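Local coordinates for hypothetical protein Atu2144 (PDB 2ODF), which is of uncharacterised function but, as a member of the N-formylglutamate amidohydrolase family in the zinc-exopeptidase clan, probably hydrolyses an amide bond, at residues V27-E32 with V151-F156; R84-C89 with S124-P129; G170-N175 with N221-I226. All blocks are in the same frame, centred on the assembly; numbering follows the deposited sequence.

Interaction 1. Residues V27-E32 with V151-F156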
loop_
_atom_site.group_PDB
_atom_site.type_symbol
_atom_site.label_atom_id
_atom_site.label_comp_id
_atom_site.label_asym_id
_atom_site.label_seq_id
_atom_site.Cartn_x
_atom_site.Cartn_y
_atom_site.Cartn_z
ATOM N N VAL A 27 -11.086 17.073 18.877
ATOM C CA VAL A 27 -9.923 16.188 18.869
ATOM C C VAL A 27 -10.243 14.823 18.193
ATOM O O VAL A 27 -11.295 14.227 18.427
ATOM C CB VAL A 27 -9.361 16.000 20.293
ATOM C CG1 VAL A 27 -8.344 14.917 20.347
ATOM C CG2 VAL A 27 -8.745 17.321 20.797
ATOM N N LEU A 28 -9.355 14.389 17.299
ATOM C CA LEU A 28 -9.432 13.057 16.675
ATOM C C LEU A 28 -8.233 12.269 17.167
ATOM O O LEU A 28 -7.068 12.602 16.853
ATOM C CB LEU A 28 -9.407 13.167 15.150
ATOM C CG LEU A 28 -9.511 11.855 14.332
ATOM C CD1 LEU A 28 -10.747 11.006 14.673
ATOM C CD2 LEU A 28 -9.419 12.124 12.794
ATOM N N LEU A 29 -8.516 11.274 18.003
ATOM C CA LEU A 29 -7.498 10.461 18.619
ATOM C C LEU A 29 -7.175 9.284 17.707
ATOM O O LEU A 29 -8.093 8.660 17.140
ATOM C CB LEU A 29 -7.957 9.955 19.981
ATOM C CG LEU A 29 -8.154 11.015 21.080
ATOM C CD1 LEU A 29 -9.128 10.549 22.212
ATOM C CD2 LEU A 29 -6.796 11.482 21.629
ATOM N N VAL A 30 -5.875 9.007 17.570
ATOM C CA VAL A 30 -5.341 7.937 16.704
ATOM C C VAL A 30 -4.320 7.100 17.490
ATOM O O VAL A 30 -3.404 7.643 18.114
ATOM C CB VAL A 30 -4.690 8.517 15.415
ATOM C CG1 VAL A 30 -4.126 7.382 14.517
ATOM C CG2 VAL A 30 -5.722 9.451 14.677
ATOM N N CYS A 31 -4.480 5.786 17.455
ATOM C CA CYS A 31 -3.598 4.879 18.184
ATOM C C CYS A 31 -3.186 3.707 17.296
ATOM O O CYS A 31 -3.882 2.692 17.217
ATOM C CB CYS A 31 -4.294 4.386 19.466
ATOM S SG CYS A 31 -3.171 3.580 20.573
ATOM N N GLU A 32 -2.052 3.875 16.610
ATOM C CA GLU A 32 -1.536 2.875 15.675
ATOM C C GLU A 32 -1.018 1.600 16.382
ATOM O O GLU A 32 -1.128 0.494 15.844
ATOM C CB GLU A 32 -0.418 3.465 14.822
ATOM C CG GLU A 32 -0.734 4.757 14.109
ATOM C CD GLU A 32 -0.262 5.948 14.880
ATOM O OE1 GLU A 32 -0.574 6.018 16.086
ATOM O OE2 GLU A 32 0.411 6.814 14.296
ATOM N N VAL A 151 -4.488 13.929 17.101
ATOM C CA VAL A 151 -3.688 13.626 18.278
ATOM C C VAL A 151 -3.421 12.142 18.268
ATOM O O VAL A 151 -4.358 11.359 18.359
ATOM C CB VAL A 151 -4.422 14.000 19.589
ATOM C CG1 VAL A 151 -3.551 13.599 20.809
ATOM C CG2 VAL A 151 -4.789 15.504 19.610
ATOM N N THR A 152 -2.158 11.752 18.138
ATOM C CA THR A 152 -1.788 10.338 18.233
ATOM C C THR A 152 -1.221 9.997 19.626
ATOM O O THR A 152 -0.554 10.815 20.284
ATOM C CB THR A 152 -0.815 9.912 17.120
ATOM O OG1 THR A 152 0.508 10.329 17.432
ATOM C CG2 THR A 152 -1.183 10.538 15.772
ATOM N N ILE A 153 -1.520 8.780 20.068
ATOM C CA ILE A 153 -1.175 8.334 21.424
ATOM C C ILE A 153 -0.292 7.102 21.371
ATOM O O ILE A 153 -0.677 6.061 20.810
ATOM C CB ILE A 153 -2.455 7.975 22.253
ATOM C CG1 ILE A 153 -3.466 9.130 22.276
ATOM C CG2 ILE A 153 -2.090 7.497 23.642
ATOM C CD1 ILE A 153 -2.986 10.426 22.924
ATOM N N HIS A 154 0.878 7.216 21.992
ATOM C CA HIS A 154 1.903 6.186 21.985
ATOM C C HIS A 154 2.460 5.991 23.407
ATOM O O HIS A 154 2.372 6.903 24.257
ATOM C CB HIS A 154 3.077 6.588 21.090
ATOM C CG HIS A 154 2.794 6.493 19.621
ATOM N ND1 HIS A 154 1.922 7.341 18.971
ATOM C CD2 HIS A 154 3.265 5.640 18.681
ATOM C CE1 HIS A 154 1.891 7.025 17.686
ATOM N NE2 HIS A 154 2.684 5.988 17.489
ATOM N N SER A 155 3.050 4.825 23.651
ATOM C CA SER A 155 3.881 4.623 24.837
ATOM C C SER A 155 5.227 4.082 24.433
ATOM O O SER A 155 5.409 3.522 23.320
ATOM C CB SER A 155 3.202 3.727 25.920
ATOM O OG SER A 155 3.132 2.353 25.565
ATOM N N PHE A 156 6.186 4.281 25.328
ATOM C CA PHE A 156 7.550 3.888 25.093
ATOM C C PHE A 156 8.132 3.217 26.315
ATOM O O PHE A 156 7.712 3.437 27.449
ATOM C CB PHE A 156 8.432 5.061 24.611
ATOM C CG PHE A 156 8.584 6.192 25.609
ATOM C CD1 PHE A 156 7.649 7.214 25.673
ATOM C CD2 PHE A 156 9.693 6.252 26.451
ATOM C CE1 PHE A 156 7.803 8.284 26.593
ATOM C CE2 PHE A 156 9.846 7.322 27.378
ATOM C CZ PHE A 156 8.898 8.340 27.411
#

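Interaction 2. Residues R84-C89 with S124-P129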
loop_
_atom_site.group_PDB
_atom_site.type_symbol
_atom_site.label_atom_id
_atom_site.label_comp_id
_atom_site.label_asym_id
_atom_site.label_seq_id
_atom_site.Cartn_x
_atom_site.Cartn_y
_atom_site.Cartn_z
ATOM N N ARG A 84 1.683 -4.120 15.532
ATOM C CA ARG A 84 2.701 -3.410 14.759
ATOM C C ARG A 84 3.796 -4.369 14.242
ATOM O O ARG A 84 4.607 -3.983 13.386
ATOM C CB ARG A 84 3.369 -2.326 15.619
ATOM C CG ARG A 84 4.182 -2.885 16.837
ATOM C CD ARG A 84 4.854 -1.796 17.642
ATOM N NE ARG A 84 5.790 -1.029 16.831
ATOM C CZ ARG A 84 6.582 -0.064 17.273
ATOM N NH1 ARG A 84 6.550 0.308 18.540
ATOM N NH2 ARG A 84 7.385 0.558 16.428
ATOM N N LEU A 85 3.882 -5.564 14.830
ATOM C CA LEU A 85 4.829 -6.578 14.322
ATOM C C LEU A 85 4.466 -7.072 12.934
ATOM O O LEU A 85 5.371 -7.415 12.158
ATOM C CB LEU A 85 4.949 -7.763 15.260
ATOM C CG LEU A 85 5.658 -7.522 16.592
ATOM C CD1 LEU A 85 5.385 -8.714 17.476
ATOM C CD2 LEU A 85 7.107 -7.305 16.409
ATOM N N VAL A 86 3.171 -7.103 12.613
ATOM C CA VAL A 86 2.711 -7.508 11.303
ATOM C C VAL A 86 2.831 -6.334 10.313
ATOM O O VAL A 86 3.400 -6.464 9.228
ATOM C CB VAL A 86 1.274 -8.083 11.335
ATOM C CG1 VAL A 86 0.860 -8.556 9.923
ATOM C CG2 VAL A 86 1.217 -9.276 12.303
ATOM N N TYR A 87 2.335 -5.172 10.717
ATOM C CA TYR A 87 2.526 -3.950 9.936
ATOM C C TYR A 87 2.482 -2.774 10.908
ATOM O O TYR A 87 1.472 -2.587 11.616
ATOM C CB TYR A 87 1.479 -3.768 8.801
ATOM C CG TYR A 87 1.919 -2.669 7.858
ATOM C CD1 TYR A 87 1.970 -1.343 8.289
ATOM C CD2 TYR A 87 2.372 -2.946 6.572
ATOM C CE1 TYR A 87 2.445 -0.334 7.467
ATOM C CE2 TYR A 87 2.833 -1.928 5.742
ATOM C CZ TYR A 87 2.885 -0.615 6.212
ATOM O OH TYR A 87 3.371 0.435 5.436
ATOM N N ASP A 88 3.559 -1.991 10.942
ATOM C CA ASP A 88 3.615 -0.786 11.768
ATOM C C ASP A 88 2.937 0.341 11.005
ATOM O O ASP A 88 3.513 0.927 10.096
ATOM C CB ASP A 88 5.062 -0.410 12.125
ATOM C CG ASP A 88 5.136 0.712 13.158
ATOM O OD1 ASP A 88 4.154 1.488 13.272
ATOM O OD2 ASP A 88 6.164 0.804 13.856
ATOM N N CYS A 89 1.691 0.622 11.371
ATOM C CA CYS A 89 0.893 1.594 10.623
ATOM C C CYS A 89 1.422 3.025 10.722
ATOM O O CYS A 89 0.958 3.900 9.994
ATOM C CB CYS A 89 -0.554 1.512 11.040
ATOM S SG CYS A 89 -1.365 0.088 10.369
ATOM N N SER A 124 -2.259 -4.077 2.192
ATOM C CA SER A 124 -3.652 -3.971 1.773
ATOM C C SER A 124 -4.653 -4.148 2.893
ATOM O O SER A 124 -5.714 -3.550 2.851
ATOM C CB SER A 124 -3.978 -5.044 0.726
ATOM O OG SER A 124 -5.338 -4.955 0.364
ATOM N N ALA A 125 -4.325 -5.020 3.829
ATOM C CA ALA A 125 -5.249 -5.487 4.869
ATOM C C ALA A 125 -5.176 -4.644 6.134
ATOM O O ALA A 125 -6.197 -4.460 6.801
ATOM C CB ALA A 125 -4.966 -6.927 5.208
ATOM N N LEU A 126 -3.971 -4.152 6.459
ATOM C CA LEU A 126 -3.732 -3.418 7.693
ATOM C C LEU A 126 -3.474 -1.947 7.490
ATOM O O LEU A 126 -4.112 -1.158 8.142
ATOM C CB LEU A 126 -2.581 -4.022 8.481
ATOM C CG LEU A 126 -2.845 -5.433 9.038
ATOM C CD1 LEU A 126 -1.540 -5.971 9.618
ATOM C CD2 LEU A 126 -4.026 -5.493 10.069
ATOM N N TYR A 127 -2.561 -1.578 6.581
ATOM C CA TYR A 127 -2.065 -0.210 6.505
ATOM C C TYR A 127 -3.024 0.702 5.764
ATOM O O TYR A 127 -3.408 1.767 6.281
ATOM C CB TYR A 127 -0.663 -0.221 5.858
ATOM C CG TYR A 127 -0.064 1.117 5.521
ATOM C CD1 TYR A 127 0.447 1.962 6.504
ATOM C CD2 TYR A 127 0.046 1.522 4.188
ATOM C CE1 TYR A 127 1.048 3.190 6.153
ATOM C CE2 TYR A 127 0.647 2.704 3.850
ATOM C CZ TYR A 127 1.133 3.541 4.809
ATOM O OH TYR A 127 1.695 4.730 4.390
ATOM N N VAL A 128 -3.462 0.274 4.580
ATOM C CA VAL A 128 -4.318 1.130 3.763
ATOM C C VAL A 128 -5.703 1.324 4.419
ATOM O O VAL A 128 -6.187 2.448 4.464
ATOM C CB VAL A 128 -4.325 0.726 2.240
ATOM C CG1 VAL A 128 -5.376 1.552 1.459
ATOM C CG2 VAL A 128 -2.910 0.948 1.613
ATOM N N PRO A 129 -6.361 0.256 4.913
ATOM C CA PRO A 129 -7.643 0.453 5.590
ATOM C C PRO A 129 -7.564 1.412 6.776
ATOM O O PRO A 129 -8.425 2.284 6.894
ATOM C CB PRO A 129 -8.054 -0.986 6.035
ATOM C CG PRO A 129 -7.381 -1.856 5.036
ATOM C CD PRO A 129 -6.059 -1.187 4.768
#

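Interaction 3. Residues G170-N175 with N221-I226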
loop_
_atom_site.group_PDB
_atom_site.type_symbol
_atom_site.label_atom_id
_atom_site.label_comp_id
_atom_site.label_asym_id
_atom_site.label_seq_id
_atom_site.Cartn_x
_atom_site.Cartn_y
_atom_site.Cartn_z
ATOM N N GLY A 170 6.757 12.703 26.119
ATOM C CA GLY A 170 7.242 13.390 24.941
ATOM C C GLY A 170 6.121 14.056 24.159
ATOM O O GLY A 170 5.047 13.464 23.957
ATOM N N ILE A 171 6.380 15.291 23.742
ATOM C CA ILE A 171 5.479 16.087 22.918
ATOM C C ILE A 171 6.141 16.121 21.528
ATOM O O ILE A 171 7.115 16.833 21.290
ATOM C CB ILE A 171 5.243 17.516 23.500
ATOM C CG1 ILE A 171 4.700 17.429 24.929
ATOM C CG2 ILE A 171 4.322 18.357 22.560
ATOM C CD1 ILE A 171 3.317 16.768 25.059
ATOM N N LEU A 172 5.612 15.321 20.616
ATOM C CA LEU A 172 6.243 15.131 19.310
ATOM C C LEU A 172 5.506 15.892 18.210
ATOM O O LEU A 172 4.274 16.042 18.229
ATOM C CB LEU A 172 6.337 13.651 18.975
ATOM C CG LEU A 172 7.539 12.905 19.563
ATOM C CD1 LEU A 172 7.607 13.036 21.069
ATOM C CD2 LEU A 172 7.438 11.467 19.170
ATOM N N HIS A 173 6.263 16.389 17.245
ATOM C CA HIS A 173 5.667 17.151 16.164
ATOM C C HIS A 173 6.594 17.129 14.975
ATOM O O HIS A 173 7.769 16.825 15.116
ATOM C CB HIS A 173 5.376 18.581 16.618
ATOM C CG HIS A 173 6.603 19.366 16.958
ATOM N ND1 HIS A 173 7.342 20.033 16.005
ATOM C CD2 HIS A 173 7.217 19.596 18.143
ATOM C CE1 HIS A 173 8.370 20.627 16.583
ATOM N NE2 HIS A 173 8.309 20.387 17.885
ATOM N N ASP A 174 6.033 17.426 13.805
ATOM C CA ASP A 174 6.777 17.557 12.559
ATOM C C ASP A 174 6.886 19.065 12.237
ATOM O O ASP A 174 7.091 19.889 13.152
ATOM C CB ASP A 174 6.070 16.730 11.470
ATOM C CG ASP A 174 6.997 16.391 10.293
ATOM O OD1 ASP A 174 7.245 17.276 9.439
ATOM O OD2 ASP A 174 7.487 15.247 10.244
ATOM N N ASN A 175 6.697 19.450 10.979
ATOM C CA ASN A 175 6.936 20.837 10.553
ATOM C C ASN A 175 5.901 21.853 11.040
ATOM O O ASN A 175 6.038 23.068 10.786
ATOM C CB ASN A 175 7.151 20.913 9.019
ATOM C CG ASN A 175 5.892 20.569 8.174
ATOM O OD1 ASN A 175 4.728 20.763 8.598
ATOM N ND2 ASN A 175 6.139 20.094 6.934
ATOM N N ASN A 221 -1.971 19.500 15.411
ATOM C CA ASN A 221 -1.641 18.121 15.637
ATOM C C ASN A 221 -0.529 17.935 16.626
ATOM O O ASN A 221 0.291 18.801 16.819
ATOM C CB ASN A 221 -1.250 17.461 14.307
ATOM C CG ASN A 221 -0.035 18.075 13.689
ATOM O OD1 ASN A 221 -0.097 19.159 13.050
ATOM N ND2 ASN A 221 1.083 17.395 13.838
ATOM N N VAL A 222 -0.497 16.768 17.227
ATOM C CA VAL A 222 0.604 16.414 18.096
ATOM C C VAL A 222 0.638 14.901 18.248
ATOM O O VAL A 222 -0.361 14.208 18.122
ATOM C CB VAL A 222 0.460 17.100 19.503
ATOM C CG1 VAL A 222 -0.715 16.439 20.320
ATOM C CG2 VAL A 222 1.752 17.037 20.285
ATOM N N MET A 223 1.811 14.399 18.556
ATOM C CA MET A 223 1.986 13.003 18.892
ATOM C C MET A 223 2.469 12.974 20.323
ATOM O O MET A 223 3.409 13.669 20.671
ATOM C CB MET A 223 3.008 12.403 17.920
ATOM C CG MET A 223 3.562 11.024 18.236
ATOM S SD MET A 223 4.603 10.317 16.912
ATOM C CE MET A 223 5.182 8.960 17.821
ATOM N N ILE A 224 1.776 12.205 21.155
ATOM C CA ILE A 224 2.058 12.124 22.564
ATOM C C ILE A 224 2.683 10.755 22.879
ATOM O O ILE A 224 2.103 9.712 22.590
ATOM C CB ILE A 224 0.749 12.337 23.431
ATOM C CG1 ILE A 224 0.173 13.716 23.207
ATOM C CG2 ILE A 224 1.036 12.183 24.905
ATOM C CD1 ILE A 224 -1.159 13.889 23.759
ATOM N N GLU A 225 3.851 10.796 23.495
ATOM C CA GLU A 225 4.567 9.628 23.974
ATOM C C GLU A 225 4.513 9.604 25.508
ATOM O O GLU A 225 4.820 10.603 26.149
ATOM C CB GLU A 225 6.022 9.727 23.531
ATOM C CG GLU A 225 6.286 9.263 22.133
ATOM C CD GLU A 225 6.354 7.778 21.990
ATOM O OE1 GLU A 225 5.868 7.039 22.857
ATOM O OE2 GLU A 225 6.877 7.336 20.961
ATOM N N ILE A 226 4.131 8.465 26.076
ATOM C CA ILE A 226 4.051 8.272 27.519
ATOM C C ILE A 226 4.936 7.103 27.903
ATOM O O ILE A 226 4.787 6.000 27.361
ATOM C CB ILE A 226 2.617 7.961 27.922
ATOM C CG1 ILE A 226 1.657 9.022 27.379
ATOM C CG2 ILE A 226 2.484 7.793 29.442
ATOM C CD1 ILE A 226 0.230 8.537 27.347
#

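Interaction 1. Residues V27-E32 with V151-F156
Val30 and Thr152 pair side by side in parallel strands at the buried middle of the mixed sheet, where 27-31 lies against 149-156. Three backbone hydrogen bonds hold the register: Val151 N to Leu28 O, Val30 N to Val151 O, and Ile153 N to Val30 O, each 2.9 Å. Thr152 CA also lies 3.1 Å from Val30 O, a CA-H...O contact that gives this carbonyl a second approach.

On one face, Leu29 and Val151 run alongside each other, pointing the same way; Leu29 CD2 meets Val151 CG1 at 4.0 Å and Ile153 CG1 at 4.1 Å. Val27 crosses Val151 obliquely. Its CG1, anti to the backbone N (chi1 170°), reaches Val151 CG2 at 3.7 Å. This is the core of a three-layer alpha/beta arrangement: helix 62-73 covers the Leu29 and Ile153 side, while helix 116-143 covers Leu28 and Val30. On the Val30 face, Thr152 CG2 packs against Val30 CB at 4.1 Å.

Past the last bridge, Glu32 bends at chi2 (96°) and brings its carboxylate up to the His154 ring, with the two planes 73° apart. Glu32 OE2 is hydrogen-bonded to Thr209 OG1, and the His154 ring meets that of His33 edge-to-face.

Interaction 2. Residues R84-C89 with S124-P129
Tyr87 and Tyr127 join the loop that follows strand 77-80 to a pi-type turn in helix 116-143 of this alpha/beta fold. Their rings form an offset pair with very little overlap, the centroids 4.8 Å apart and the planes inclined by 30°. Tyr127 CB sits over one face of the Tyr87 ring in a CH-pi contact, 3.6 Å from the centroid and 15° off the normal, while Tyr87 OH stands 3.4 Å above the plane of the Tyr127 ring, over its centre. Each CG stands anti to the backbone N of its own residue (chi1 -167° in Tyr87), which helps bring the two rings together.

Both hydroxyls are hydrogen-bonded, Tyr87 OH to Arg91 O and Tyr127 OH to His208 NE2. Phe120 of the second subunit also meets the Tyr127 ring, at the dimer interface.

Leu126 CD1 touches both Val86 CG1, at 3.5 Å, and Tyr87 CB, at 3.8 Å; the Val86 and Leu126 side chains cross at about a right angle. Within the loop, Arg84 NH2 and Asp88 OD2 make a 2.9 Å salt bridge on the syn side of the carboxylate, tilted out of both group planes. Cys89 closes the contact: its SG is 3.7 Å from Leu126 O, and its carbonyl O, hydrogen-bonded to His131 NE2, lies in plane at the Tyr127 ring edge, 3.9 Å from CE1.

Interaction 3. Residues G170-N175 with N221-I226
Gly170 to Leu172 pair antiparallel with Met223 to Glu225, the strand axes 4.8 Å apart at closest and their directions 154° apart. Gly170 with Glu225 and Leu172 with Met223 are hydrogen-bonded pairs, each closed by two bonds, among them Leu172 N to Met223 O at 2.8 Å and Glu225 N to Gly170 O at 3.0 Å. Ile171 and Ile224 form the non-hydrogen-bonded pair between them.

Leu172 carries most of the side-chain packing. Its CB is 3.7 Å from Met223 CB, and its CD2 lies 3.6 Å from Met223 CE at the end of a chain extended throughout. The same Leu172 CD2 touches Glu225 CG at 3.9 Å. Beyond CG, Glu225 bends at chi2 (-79°), placing CD away from the partner strand. The other face has Ile171 CG2 against Val222 CG2 at 3.7 Å; this Val222 methyl, anti to its backbone N, also lies 3.4 Å from Leu172 O.

The pair is one antiparallel step in the mixed sheet. Strand 220-227 has strand 149-156 as its other neighbour, where Met223 and Glu225 touch His154, and strand 169-172 is flanked by 194-196. Helix 178-186 covers Ile171, and helix 234-256 packs on Ile224 and Ile226.

In the fold
Strand 149-156 joins interactions 1 and 3, whose centres are about 9 Å apart: Ile224 N lies 2.9 Å from Thr152 O and Ile224 O lies 2.8 Å from His154 N, probable hydrogen bonds joining it to 220-227, so the two contacts together run through four neighbouring strands. Interaction 2, its centre about 16 Å from that of interaction 1, is nested within the loop that interaction 1 closes and touches it at Glu32 CB and Cys89 CB, 4.3 Å apart. Its nearest atoms stay about 7 Å from interaction 3. His33 meets the His154 ring and hydrogen-bonds through NE2 to Asp88 OD1. Glu32, His33, Asp88 and His154 would be consistent with a zinc-exopeptidase-like site, but which residues act is not established.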